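Local coordinates for sugar ABC transporter, sugar-binding protein (Streptococcus pneumoniae, PDB 2HEU) that probably captures a sugar outside the cell and delivers it to a membrane ABC importer, here in its ligand-free form, at residues L199-N205 with F396-K400; A128-Y132 with L346-T350; N178-Q182 with W361-W366; I169-W175 with H373-M377. All blocks are in the same frame, centred on the assembly; numbering follows the deposited sequence.

Interaction 1. Residues L199-N205 with F396-K400; sequences LRYSQPN and FNPMK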
loop_
_atom_site.group_PDB
_atom_site.type_symbol
_atom_site.label_atom_id
_atom_site.label_comp_id
_atom_site.label_asym_id
_atom_site.label_seq_id
_atom_site.Cartn_x
_atom_site.Cartn_y
_atom_site.Cartn_z
ATOM N N LEU A 199 10.941 6.821 15.475
ATOM C CA LEU A 199 9.684 7.533 15.717
ATOM C C LEU A 199 8.882 6.956 16.838
ATOM O O LEU A 199 8.462 7.637 17.772
ATOM C CB LEU A 199 8.844 7.488 14.454
ATOM C CG LEU A 199 9.390 8.240 13.252
ATOM C CD1 LEU A 199 8.508 7.978 12.012
ATOM C CD2 LEU A 199 9.400 9.785 13.542
ATOM N N ARG A 200 8.611 5.651 16.764
ATOM C CA ARG A 200 7.574 4.953 17.500
ATOM C C ARG A 200 8.108 4.272 18.780
ATOM O O ARG A 200 7.427 4.251 19.791
ATOM C CB ARG A 200 6.914 3.902 16.591
ATOM C CG ARG A 200 6.049 2.791 17.286
ATOM C CD ARG A 200 4.821 3.369 17.908
ATOM N NE ARG A 200 4.106 2.297 18.636
ATOM C CZ ARG A 200 4.375 1.916 19.841
ATOM N NH1 ARG A 200 5.273 2.525 20.579
ATOM N NH2 ARG A 200 3.631 0.999 20.399
ATOM N N TYR A 201 9.344 3.712 18.676
ATOM C CA TYR A 201 9.881 2.929 19.764
ATOM C C TYR A 201 10.936 3.659 20.570
ATOM O O TYR A 201 11.507 3.091 21.505
ATOM C CB TYR A 201 10.338 1.597 19.321
ATOM C CG TYR A 201 9.203 0.750 18.766
ATOM C CD1 TYR A 201 8.170 0.338 19.611
ATOM C CD2 TYR A 201 9.169 0.334 17.445
ATOM C CE1 TYR A 201 7.160 -0.507 19.149
ATOM C CE2 TYR A 201 8.179 -0.506 16.936
ATOM C CZ TYR A 201 7.171 -0.950 17.853
ATOM O OH TYR A 201 6.203 -1.781 17.359
ATOM N N SER A 202 11.231 4.891 20.189
ATOM C CA SER A 202 12.098 5.788 20.954
ATOM C C SER A 202 11.384 6.220 22.235
ATOM O O SER A 202 10.190 5.960 22.438
ATOM C CB SER A 202 12.509 6.930 20.069
ATOM O OG SER A 202 11.318 7.557 19.564
ATOM N N GLN A 203 12.069 6.986 23.109
ATOM C CA GLN A 203 11.477 7.478 24.295
ATOM C C GLN A 203 10.457 8.551 24.013
ATOM O O GLN A 203 10.514 9.221 22.989
ATOM C CB GLN A 203 12.564 8.039 25.240
ATOM C CG GLN A 203 13.456 6.957 25.809
ATOM C CD GLN A 203 12.699 6.250 26.832
ATOM O OE1 GLN A 203 12.488 6.724 27.955
ATOM N NE2 GLN A 203 12.179 5.212 26.444
ATOM N N PRO A 204 9.542 8.805 24.929
ATOM C CA PRO A 204 8.672 10.005 24.837
ATOM C C PRO A 204 9.560 11.228 24.629
ATOM O O PRO A 204 10.581 11.405 25.301
ATOM C CB PRO A 204 7.905 9.999 26.133
ATOM C CG PRO A 204 7.865 8.548 26.555
ATOM C CD PRO A 204 9.241 8.069 26.180
ATOM N N ASN A 205 9.084 12.122 23.748
ATOM C CA ASN A 205 9.716 13.396 23.511
ATOM C C ASN A 205 11.143 13.259 22.963
ATOM O O ASN A 205 11.858 14.255 22.957
ATOM C CB ASN A 205 9.679 14.316 24.709
ATOM C CG ASN A 205 8.228 14.644 25.049
ATOM O OD1 ASN A 205 7.775 14.515 26.262
ATOM N ND2 ASN A 205 7.482 15.021 24.068
ATOM N N PHE A 396 3.239 10.512 18.626
ATOM C CA PHE A 396 3.833 9.257 19.053
ATOM C C PHE A 396 3.847 9.104 20.543
ATOM O O PHE A 396 3.825 7.934 21.035
ATOM C CB PHE A 396 5.244 9.069 18.450
ATOM C CG PHE A 396 5.210 8.773 16.970
ATOM C CD1 PHE A 396 4.671 7.554 16.524
ATOM C CD2 PHE A 396 5.659 9.677 16.030
ATOM C CE1 PHE A 396 4.585 7.262 15.189
ATOM C CE2 PHE A 396 5.586 9.399 14.675
ATOM C CZ PHE A 396 5.030 8.183 14.273
ATOM N N ASN A 397 3.879 10.166 21.336
ATOM C CA ASN A 397 3.944 10.012 22.799
ATOM C C ASN A 397 2.870 9.091 23.331
ATOM O O ASN A 397 3.203 8.262 24.214
ATOM C CB ASN A 397 3.897 11.382 23.492
ATOM C CG ASN A 397 5.226 12.117 23.426
ATOM O OD1 ASN A 397 6.298 11.552 23.162
ATOM N ND2 ASN A 397 5.148 13.378 23.775
ATOM N N PRO A 398 1.603 9.192 22.959
ATOM C CA PRO A 398 0.584 8.310 23.570
ATOM C C PRO A 398 0.860 6.837 23.294
ATOM O O PRO A 398 0.405 5.962 24.048
ATOM C CB PRO A 398 -0.723 8.790 22.992
ATOM C CG PRO A 398 -0.442 10.214 22.613
ATOM C CD PRO A 398 0.986 10.203 22.085
ATOM N N MET A 399 1.535 6.520 22.196
ATOM C CA MET A 399 1.821 5.138 21.816
ATOM C C MET A 399 2.886 4.572 22.713
ATOM O O MET A 399 3.055 3.322 22.747
ATOM C CB MET A 399 2.225 5.028 20.392
ATOM C CG MET A 399 1.247 5.740 19.410
ATOM S SD MET A 399 1.647 5.328 17.730
ATOM C CE MET A 399 0.757 6.655 16.862
ATOM N N LYS A 400 3.638 5.429 23.415
ATOM C CA LYS A 400 4.800 5.123 24.190
ATOM C C LYS A 400 4.445 5.090 25.752
ATOM O O LYS A 400 5.309 4.680 26.493
ATOM C CB LYS A 400 5.896 6.165 23.957
ATOM C CG LYS A 400 6.363 6.221 22.484
ATOM C CD LYS A 400 7.376 7.317 22.261
ATOM C CE LYS A 400 7.922 7.297 20.852
ATOM N NZ LYS A 400 8.868 8.390 20.617
#
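A lysine-centred polar contact at the protein surface joins the loop leaving helix 192-199 to the C-terminal tail beyond helix 385-396: Lys400 reaches across from the tail, and its ammonium is gripped by three oxygens of segment 199-205. The Lys400 chain is fully extended beyond CG, which carries Lys400 NZ to 3.0 Å from Leu199 O. The same Lys400 NZ lies 2.8 Å from Ser202 OG. It also bonds to Gln203 O, with Lys400 NZ 3.0 Å away and well above the Gln203 carbonyl plane (61° out of it). With its three acceptors spread over Leu199, Ser202 and Gln203, the loop wraps round the nitrogen. Ser202 OG, which accepts from Lys400, is itself bonded to Tyr198 O, and the positive charge probably suits this end of helix 192-199, where carbonyl oxygens gather. Farther along, Asn397 OD1 takes the backbone N-H of Asn205, with Asn205 N 2.9 Å away (151° at the hydrogen).

Packing contacts surround the polar centre. Leu199 CB lies over one face of the Phe396 ring, 4.0 Å from its centroid, in a CH-pi contact. Nearby, the Arg200 guanidinium lies between Tyr201 CE1 over one face and Met399 CB over the other, offset toward the rim, and Arg200 CD touches Met399 SD at 3.7 Å. Arg200 O is buried here without a polar partner, facing the aliphatic chain of Lys400, with Lys400 CE at 3.3 Å.

The contact brings the ends of helices 192-199 and 385-396 together. The loop preceding helix 370-382 packs against it: Tyr365 O receives Arg200 NE, while Trp366 meets Phe396 edge-to-face and also touches Met399.

Interaction 2. Residues A128-Y132 with L346-T350; sequences AYGIY and LAGMT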
loop_
_atom_site.group_PDB
_atom_site.type_symbol
_atom_site.label_atom_id
_atom_site.label_comp_id
_atom_site.label_asym_id
_atom_site.label_seq_id
_atom_site.Cartn_x
_atom_site.Cartn_y
_atom_site.Cartn_z
ATOM N N ALA A 128 1.909 -0.169 -3.414
ATOM C CA ALA A 128 3.216 0.461 -3.373
ATOM C C ALA A 128 3.006 1.959 -3.441
ATOM O O ALA A 128 1.870 2.432 -3.653
ATOM C CB ALA A 128 4.116 -0.065 -4.451
ATOM N N TYR A 129 4.081 2.711 -3.314
ATOM C CA TYR A 129 4.008 4.170 -3.328
ATOM C C TYR A 129 5.209 4.756 -3.979
ATOM O O TYR A 129 6.345 4.273 -3.831
ATOM C CB TYR A 129 3.909 4.667 -1.868
ATOM C CG TYR A 129 3.627 6.152 -1.741
ATOM C CD1 TYR A 129 2.339 6.603 -1.501
ATOM C CD2 TYR A 129 4.623 7.090 -1.871
ATOM C CE1 TYR A 129 2.042 8.000 -1.400
ATOM C CE2 TYR A 129 4.398 8.436 -1.761
ATOM C CZ TYR A 129 3.095 8.911 -1.510
ATOM O OH TYR A 129 2.906 10.240 -1.356
ATOM N N GLY A 130 5.032 5.826 -4.708
ATOM C CA GLY A 130 6.173 6.526 -5.302
ATOM C C GLY A 130 5.709 7.782 -6.033
ATOM O O GLY A 130 4.704 8.385 -5.677
ATOM N N ILE A 131 6.493 8.144 -7.068
ATOM C CA ILE A 131 6.241 9.375 -7.771
ATOM C C ILE A 131 5.804 9.028 -9.201
ATOM O O ILE A 131 6.543 8.397 -9.955
ATOM C CB ILE A 131 7.459 10.324 -7.864
ATOM C CG1 ILE A 131 8.110 10.497 -6.464
ATOM C CG2 ILE A 131 7.081 11.616 -8.454
ATOM C CD1 ILE A 131 7.229 11.139 -5.421
ATOM N N TYR A 132 4.564 9.423 -9.554
ATOM C CA TYR A 132 4.140 9.379 -11.000
ATOM C C TYR A 132 4.780 10.496 -11.714
ATOM O O TYR A 132 4.900 11.621 -11.197
ATOM C CB TYR A 132 2.597 9.543 -11.070
ATOM C CG TYR A 132 1.861 8.345 -10.533
ATOM C CD1 TYR A 132 1.504 7.313 -11.406
ATOM C CD2 TYR A 132 1.558 8.196 -9.214
ATOM C CE1 TYR A 132 0.818 6.197 -10.949
ATOM C CE2 TYR A 132 0.896 7.085 -8.756
ATOM C CZ TYR A 132 0.524 6.076 -9.648
ATOM O OH TYR A 132 -0.159 4.954 -9.225
ATOM N N LEU A 346 3.398 1.391 -13.695
ATOM C CA LEU A 346 3.830 1.101 -12.358
ATOM C C LEU A 346 5.216 0.434 -12.329
ATOM O O LEU A 346 5.669 0.051 -11.232
ATOM C CB LEU A 346 2.826 0.238 -11.636
ATOM C CG LEU A 346 1.429 0.851 -11.355
ATOM C CD1 LEU A 346 0.578 -0.197 -10.579
ATOM C CD2 LEU A 346 1.577 2.217 -10.626
ATOM N N ALA A 347 5.898 0.284 -13.454
ATOM C CA ALA A 347 7.161 -0.459 -13.451
ATOM C C ALA A 347 8.183 0.109 -12.475
ATOM O O ALA A 347 8.781 -0.633 -11.723
ATOM C CB ALA A 347 7.730 -0.476 -14.836
ATOM N N GLY A 348 8.378 1.406 -12.468
ATOM C CA GLY A 348 9.413 1.988 -11.581
ATOM C C GLY A 348 9.061 1.826 -10.127
ATOM O O GLY A 348 9.877 1.450 -9.289
ATOM N N MET A 349 7.791 2.085 -9.794
ATOM C CA MET A 349 7.372 1.998 -8.411
ATOM C C MET A 349 7.483 0.587 -7.860
ATOM O O MET A 349 7.649 0.417 -6.682
ATOM C CB MET A 349 5.879 2.427 -8.348
ATOM C CG MET A 349 5.390 2.665 -6.924
ATOM S SD MET A 349 3.661 3.019 -6.794
ATOM C CE MET A 349 3.492 4.549 -7.581
ATOM N N THR A 350 7.279 -0.401 -8.731
ATOM C CA THR A 350 7.168 -1.803 -8.294
ATOM C C THR A 350 8.362 -2.641 -8.683
ATOM O O THR A 350 8.327 -3.847 -8.469
ATOM C CB THR A 350 5.859 -2.454 -8.839
ATOM O OG1 THR A 350 5.988 -2.516 -10.308
ATOM C CG2 THR A 350 4.642 -1.702 -8.408
#
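Met349 is the bump of this buried contact, pushing from the short, weakly bonded helix at about 347-350 into a hollow along strand 129-134 where Gly130 has no side chain. CG stands anti to the backbone N (chi1 -168°) and the chain runs straight out as far as SD, where the bend (chi3 -66°) turns the methyl along the strand. Met349 SD rests on the peptide between Ala128 and Tyr129, 3.5 Å from Tyr129 N, and Met349 CE lies 3.5 Å from Gly130 N, so that the thioether lies against bare backbone.

The walls of the hollow are small on one side and aromatic on the other. Ala128 CB abuts Met349 CG at 3.9 Å, while the Tyr132 ring leans in with Tyr132 CE2 3.8 Å from Met349 CE. Leu346 CD2 adds a second, smaller bump, 3.5 Å from Tyr132 OH, whose hydrogen bond goes to Gly257 O. Across the two segments the contact is entirely apolar or van der Waals.

Strand 129-134 is the middle strand of an antiparallel sheet, between 253-257 and 273-276. Helix 347-350 packs against it and is bonded from Met349 N to Thr275 OG1, while helix 260-265 covers both Tyr132 and Leu346.

Interaction 3. Residues N178-Q182 with W361-W366; sequences NGYNQ and WLQQYW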
loop_
_atom_site.group_PDB
_atom_site.type_symbol
_atom_site.label_atom_id
_atom_site.label_comp_id
_atom_site.label_asym_id
_atom_site.label_seq_id
_atom_site.Cartn_x
_atom_site.Cartn_y
_atom_site.Cartn_z
ATOM N N ASN A 178 1.144 10.508 3.064
ATOM C CA ASN A 178 1.591 9.533 4.099
ATOM C C ASN A 178 2.777 8.740 3.567
ATOM O O ASN A 178 3.808 8.634 4.250
ATOM C CB ASN A 178 0.378 8.630 4.400
ATOM C CG ASN A 178 0.649 7.685 5.507
ATOM O OD1 ASN A 178 0.035 6.515 5.421
ATOM N ND2 ASN A 178 1.294 8.033 6.522
ATOM N N GLY A 179 2.676 8.149 2.362
ATOM C CA GLY A 179 3.781 7.393 1.870
ATOM C C GLY A 179 5.033 8.192 1.664
ATOM O O GLY A 179 6.150 7.719 1.868
ATOM N N TYR A 180 4.900 9.467 1.259
ATOM C CA TYR A 180 6.040 10.331 0.993
ATOM C C TYR A 180 6.867 10.502 2.278
ATOM O O TYR A 180 8.083 10.326 2.269
ATOM C CB TYR A 180 5.574 11.652 0.432
ATOM C CG TYR A 180 6.704 12.531 -0.040
ATOM C CD1 TYR A 180 7.106 12.577 -1.353
ATOM C CD2 TYR A 180 7.409 13.329 0.848
ATOM C CE1 TYR A 180 8.179 13.344 -1.766
ATOM C CE2 TYR A 180 8.481 14.102 0.470
ATOM C CZ TYR A 180 8.866 14.110 -0.835
ATOM O OH TYR A 180 9.938 14.839 -1.291
ATOM N N ASN A 181 6.207 10.890 3.350
ATOM C CA ASN A 181 6.945 11.154 4.589
ATOM C C ASN A 181 7.409 9.863 5.237
ATOM O O ASN A 181 8.482 9.817 5.856
ATOM C CB ASN A 181 6.137 12.039 5.512
ATOM C CG ASN A 181 7.008 12.725 6.585
ATOM O OD1 ASN A 181 8.246 12.797 6.409
ATOM N ND2 ASN A 181 6.368 13.237 7.605
ATOM N N GLN A 182 6.637 8.786 5.129
ATOM C CA GLN A 182 7.174 7.505 5.640
ATOM C C GLN A 182 8.458 7.155 4.924
ATOM O O GLN A 182 9.402 6.668 5.565
ATOM C CB GLN A 182 6.134 6.394 5.515
ATOM C CG GLN A 182 4.964 6.598 6.432
ATOM C CD GLN A 182 4.097 5.372 6.580
ATOM O OE1 GLN A 182 4.521 4.250 6.290
ATOM N NE2 GLN A 182 2.895 5.576 7.054
ATOM N N TRP A 361 3.930 -0.581 5.401
ATOM C CA TRP A 361 3.458 0.681 5.963
ATOM C C TRP A 361 3.853 0.725 7.442
ATOM O O TRP A 361 3.603 -0.212 8.228
ATOM C CB TRP A 361 1.935 0.768 5.862
ATOM C CG TRP A 361 1.433 1.013 4.483
ATOM C CD1 TRP A 361 0.701 0.178 3.690
ATOM C CD2 TRP A 361 1.548 2.215 3.711
ATOM N NE1 TRP A 361 0.396 0.750 2.487
ATOM C CE2 TRP A 361 0.924 2.012 2.469
ATOM C CE3 TRP A 361 2.107 3.467 3.993
ATOM C CZ2 TRP A 361 0.900 3.042 1.491
ATOM C CZ3 TRP A 361 2.024 4.469 3.088
ATOM C CH2 TRP A 361 1.479 4.251 1.839
ATOM N N LEU A 362 4.390 1.885 7.886
ATOM C CA LEU A 362 4.856 2.008 9.244
ATOM C C LEU A 362 3.752 1.893 10.293
ATOM O O LEU A 362 3.985 1.482 11.401
ATOM C CB LEU A 362 5.636 3.309 9.437
ATOM C CG LEU A 362 6.872 3.466 8.585
ATOM C CD1 LEU A 362 7.528 4.830 8.899
ATOM C CD2 LEU A 362 7.870 2.365 8.780
ATOM N N GLN A 363 2.538 2.268 9.856
ATOM C CA GLN A 363 1.364 2.248 10.786
ATOM C C GLN A 363 0.967 0.805 11.126
ATOM O O GLN A 363 0.092 0.652 11.982
ATOM C CB GLN A 363 0.195 3.073 10.280
ATOM C CG GLN A 363 -0.539 2.523 9.088
ATOM C CD GLN A 363 -0.039 2.975 7.762
ATOM O OE1 GLN A 363 1.095 3.462 7.674
ATOM N NE2 GLN A 363 -0.764 2.784 6.679
ATOM N N GLN A 364 1.589 -0.203 10.550
ATOM C CA GLN A 364 1.505 -1.567 11.107
ATOM C C GLN A 364 1.661 -1.545 12.612
ATOM O O GLN A 364 1.080 -2.356 13.289
ATOM C CB GLN A 364 2.562 -2.431 10.399
ATOM C CG GLN A 364 2.554 -3.906 10.843
ATOM C CD GLN A 364 3.535 -4.759 10.120
ATOM O OE1 GLN A 364 3.191 -5.982 9.853
ATOM N NE2 GLN A 364 4.616 -4.250 9.666
ATOM N N TYR A 365 2.557 -0.654 13.084
ATOM C CA TYR A 365 2.956 -0.605 14.511
ATOM C C TYR A 365 2.570 0.720 15.198
ATOM O O TYR A 365 3.166 1.089 16.184
ATOM C CB TYR A 365 4.416 -0.933 14.693
ATOM C CG TYR A 365 4.723 -2.331 14.262
ATOM C CD1 TYR A 365 4.182 -3.398 14.944
ATOM C CD2 TYR A 365 5.514 -2.585 13.161
ATOM C CE1 TYR A 365 4.449 -4.649 14.551
ATOM C CE2 TYR A 365 5.771 -3.876 12.759
ATOM C CZ TYR A 365 5.254 -4.893 13.454
ATOM O OH TYR A 365 5.511 -6.194 13.035
ATOM N N TRP A 366 1.560 1.395 14.630
ATOM C CA TRP A 366 1.012 2.590 15.223
ATOM C C TRP A 366 -0.428 2.398 15.644
ATOM O O TRP A 366 -1.109 1.487 15.118
ATOM C CB TRP A 366 1.012 3.762 14.248
ATOM C CG TRP A 366 2.358 4.183 13.650
ATOM C CD1 TRP A 366 3.571 3.697 13.966
ATOM C CD2 TRP A 366 2.533 5.127 12.586
ATOM N NE1 TRP A 366 4.525 4.313 13.187
ATOM C CE2 TRP A 366 3.929 5.167 12.322
ATOM C CE3 TRP A 366 1.643 5.935 11.840
ATOM C CZ2 TRP A 366 4.437 6.020 11.350
ATOM C CZ3 TRP A 366 2.159 6.746 10.850
ATOM C CH2 TRP A 366 3.563 6.761 10.620
#
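The first turn of helix 178-189 meets a single 3-10 turn, residues 362-364, that follows strand 358-360 in this two-lobed fold of the periplasmic-binding-protein superfamily. Gln182 makes the join by using both ends of its amide. Gln182 OE1 accepts the backbone N-H of Leu362, with Leu362 N 2.9 Å away, a nearly straight bond (173°) whose donor stands above the carbonyl plane. Gln182 NE2 in turn donates to Gln363 OE1 at 2.8 Å, with the acceptor in the plane of the Gln182 amide. Together the two bonds fix the rotation of this buried group, and the sharply bent chain of Gln363 (chi2 -91°) folds its own amide back to serve as acceptor.

Two indoles border the Gln182 amide. The edge of Trp361 faces the helix, with Trp361 CZ3 3.6 Å from Gly179 CA, while its NE1 is bonded to Asn127 OD1. Trp366 places CH2 3.8 Å from Gln182 NE2; Gln363 CA covers one of its faces, and its NE1 is held by Asn196 OD1. Leu362 lies alongside the Gln182 chain, the two running in opposite directions. Against Trp361 the Gln182 amide stands almost perpendicular (89°), with Gln182 OE1 at the ring edge, 3.4 Å from Trp361 CE3.

Interaction 4. Residues I169-W175 with H373-M377; sequences IAGADAW and HTLTM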
loop_
_atom_site.group_PDB
_atom_site.type_symbol
_atom_site.label_atom_id
_atom_site.label_comp_id
_atom_site.label_asym_id
_atom_site.label_seq_id
_atom_site.Cartn_x
_atom_site.Cartn_y
_atom_site.Cartn_z
ATOM N N ILE A 169 -0.021 18.590 -5.746
ATOM C CA ILE A 169 -0.140 18.243 -4.331
ATOM C C ILE A 169 -1.584 18.572 -3.899
ATOM O O ILE A 169 -2.092 19.668 -4.144
ATOM C CB ILE A 169 0.864 18.975 -3.430
ATOM C CG1 ILE A 169 2.301 18.648 -3.864
ATOM C CG2 ILE A 169 0.661 18.654 -1.987
ATOM C CD1 ILE A 169 2.743 17.207 -3.720
ATOM N N ALA A 170 -2.196 17.595 -3.278
ATOM C CA ALA A 170 -3.594 17.708 -2.845
ATOM C C ALA A 170 -3.599 18.274 -1.388
ATOM O O ALA A 170 -3.719 17.508 -0.442
ATOM C CB ALA A 170 -4.306 16.352 -2.899
ATOM N N GLY A 171 -3.494 19.593 -1.258
ATOM C CA GLY A 171 -3.421 20.194 0.047
ATOM C C GLY A 171 -4.581 19.881 0.992
ATOM O O GLY A 171 -4.383 19.921 2.216
ATOM N N ALA A 172 -5.749 19.610 0.422
ATOM C CA ALA A 172 -6.921 19.278 1.240
ATOM C C ALA A 172 -6.956 17.793 1.641
ATOM O O ALA A 172 -7.774 17.455 2.503
ATOM C CB ALA A 172 -8.199 19.626 0.503
ATOM N N ASP A 173 -6.121 16.882 1.053
ATOM C CA ASP A 173 -6.158 15.498 1.320
ATOM C C ASP A 173 -4.764 15.038 1.778
ATOM O O ASP A 173 -3.942 14.510 1.011
ATOM C CB ASP A 173 -6.596 14.708 0.077
ATOM C CG ASP A 173 -8.074 14.794 -0.192
ATOM O OD1 ASP A 173 -8.822 14.721 0.806
ATOM O OD2 ASP A 173 -8.541 14.795 -1.270
ATOM N N ALA A 174 -4.527 15.262 3.050
ATOM C CA ALA A 174 -3.207 14.994 3.667
ATOM C C ALA A 174 -2.759 13.553 3.503
ATOM O O ALA A 174 -1.553 13.300 3.425
ATOM C CB ALA A 174 -3.289 15.365 5.157
ATOM N N TRP A 175 -3.719 12.599 3.480
ATOM C CA TRP A 175 -3.340 11.182 3.345
ATOM C C TRP A 175 -2.462 10.954 2.152
ATOM O O TRP A 175 -1.682 9.985 2.120
ATOM C CB TRP A 175 -4.576 10.295 3.272
ATOM C CG TRP A 175 -5.451 10.498 2.083
ATOM C CD1 TRP A 175 -6.607 11.235 1.986
ATOM C CD2 TRP A 175 -5.279 9.912 0.793
ATOM N NE1 TRP A 175 -7.159 11.108 0.722
ATOM C CE2 TRP A 175 -6.332 10.320 -0.016
ATOM C CE3 TRP A 175 -4.316 9.069 0.223
ATOM C CZ2 TRP A 175 -6.496 9.891 -1.399
ATOM C CZ3 TRP A 175 -4.448 8.698 -1.104
ATOM C CH2 TRP A 175 -5.529 9.124 -1.869
ATOM N N HIS A 373 -0.627 11.978 8.825
ATOM C CA HIS A 373 -0.957 12.636 7.541
ATOM C C HIS A 373 -0.996 14.130 7.734
ATOM O O HIS A 373 -0.422 14.932 6.975
ATOM C CB HIS A 373 -2.315 12.163 7.008
ATOM C CG HIS A 373 -2.501 10.686 6.947
ATOM N ND1 HIS A 373 -3.747 10.196 6.727
ATOM C CD2 HIS A 373 -1.647 9.645 7.096
ATOM C CE1 HIS A 373 -3.640 8.880 6.738
ATOM N NE2 HIS A 373 -2.387 8.492 6.904
ATOM N N THR A 374 -1.716 14.572 8.773
ATOM C CA THR A 374 -1.959 15.988 9.001
ATOM C C THR A 374 -0.636 16.728 9.247
ATOM O O THR A 374 -0.435 17.807 8.716
ATOM C CB THR A 374 -2.923 16.176 10.173
ATOM O OG1 THR A 374 -4.150 15.545 9.816
ATOM C CG2 THR A 374 -3.098 17.620 10.588
ATOM N N LEU A 375 0.232 16.185 10.126
ATOM C CA LEU A 375 1.464 16.920 10.407
ATOM C C LEU A 375 2.331 17.016 9.156
ATOM O O LEU A 375 3.056 18.010 8.965
ATOM C CB LEU A 375 2.211 16.327 11.583
ATOM C CG LEU A 375 2.842 14.935 11.451
ATOM C CD1 LEU A 375 4.225 14.966 10.801
ATOM C CD2 LEU A 375 2.903 14.207 12.795
ATOM N N THR A 376 2.260 16.025 8.276
ATOM C CA THR A 376 3.023 16.022 7.062
ATOM C C THR A 376 2.559 17.141 6.134
ATOM O O THR A 376 3.348 17.979 5.658
ATOM C CB THR A 376 2.910 14.668 6.351
ATOM O OG1 THR A 376 3.463 13.639 7.218
ATOM C CG2 THR A 376 3.654 14.661 5.023
ATOM N N MET A 377 1.237 17.183 5.874
ATOM C CA MET A 377 0.709 18.192 4.948
ATOM C C MET A 377 0.833 19.574 5.587
ATOM O O MET A 377 1.075 20.563 4.874
ATOM C CB MET A 377 -0.725 17.867 4.587
ATOM C CG MET A 377 -1.281 18.757 3.460
ATOM S SD MET A 377 -0.379 18.654 1.909
ATOM C CE MET A 377 -0.980 17.096 1.284
#
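Met377, on helix 370-382, fills the tight inner half of this contact by folding its thioether into the loop 169-175, while His373, one turn earlier, forms the more open outer half. The Met377 chain leaves with CG anti to the backbone N (chi1 -171°) and then bends twice, which tucks it against the type I turn from Ala170 to Asp173. Met377 CE ends 3.3 Å from Ala170 O, the carbonyl that also closes that turn by accepting Asp173 N. Met377 CG passes 3.5 Å from Gly171 O, and Ile169 CG2 closes the far end at 4.0 Å from Met377 CE. Ala174 seals the near end: its methyl sits on the helix backbone, Ala174 CB lying 3.4 Å from His373 O and 3.6 Å from Met377 CB. Leu177, just past the loop, covers Met377 further.

Toward solvent the packing is thinner. The His373 imidazole has Trp175 CA over one face, 3.9 Å from the ring centroid and 29° off its normal, a CH-pi contact, with Trp175 CB near His373 ND1 at 3.6 Å. The indole itself leads away from the helix to meet Tyr239. Ala172, at the crest of the turn, and Thr374 are both exposed.

The polar side-chain ends of His373 and Asp173 bond outside the two segments: His373 NE2 to Glu369 OE2, and Asp173 OD2 to Tyr239 N. Cohesion between the loop and helix 370-382 therefore probably rests largely on shape and dispersion, with a flexible thioether moulded to backbone carbonyls, whereas the outer imidazole is probably held in orientation, and polarised, by Glu369.

Overall arrangement
Interaction 3 is the common neighbour. Its loop reaches interaction 1, their centres 15 Å apart, where Tyr201 OH packs 3.3 Å from Tyr365 CB, and its helix reaches interaction 4, 14 Å between centres, through Asn181 ND2 and Thr376 OG1 at 3.0 Å, probably a hydrogen bond. Toward interaction 2, centred 16 Å away, Tyr129 CE2 packs 3.2 Å from Tyr180 N. Interactions 1 and 2 are farthest apart, 30 Å between centres. In sequence, interaction 3 is nested inside the loop closed by interaction 4, whereas all other pairs cross, so the later part of the chain returns repeatedly to earlier elements. None of the four contacts includes Lys103 or Glu335, which hold the sodium ion.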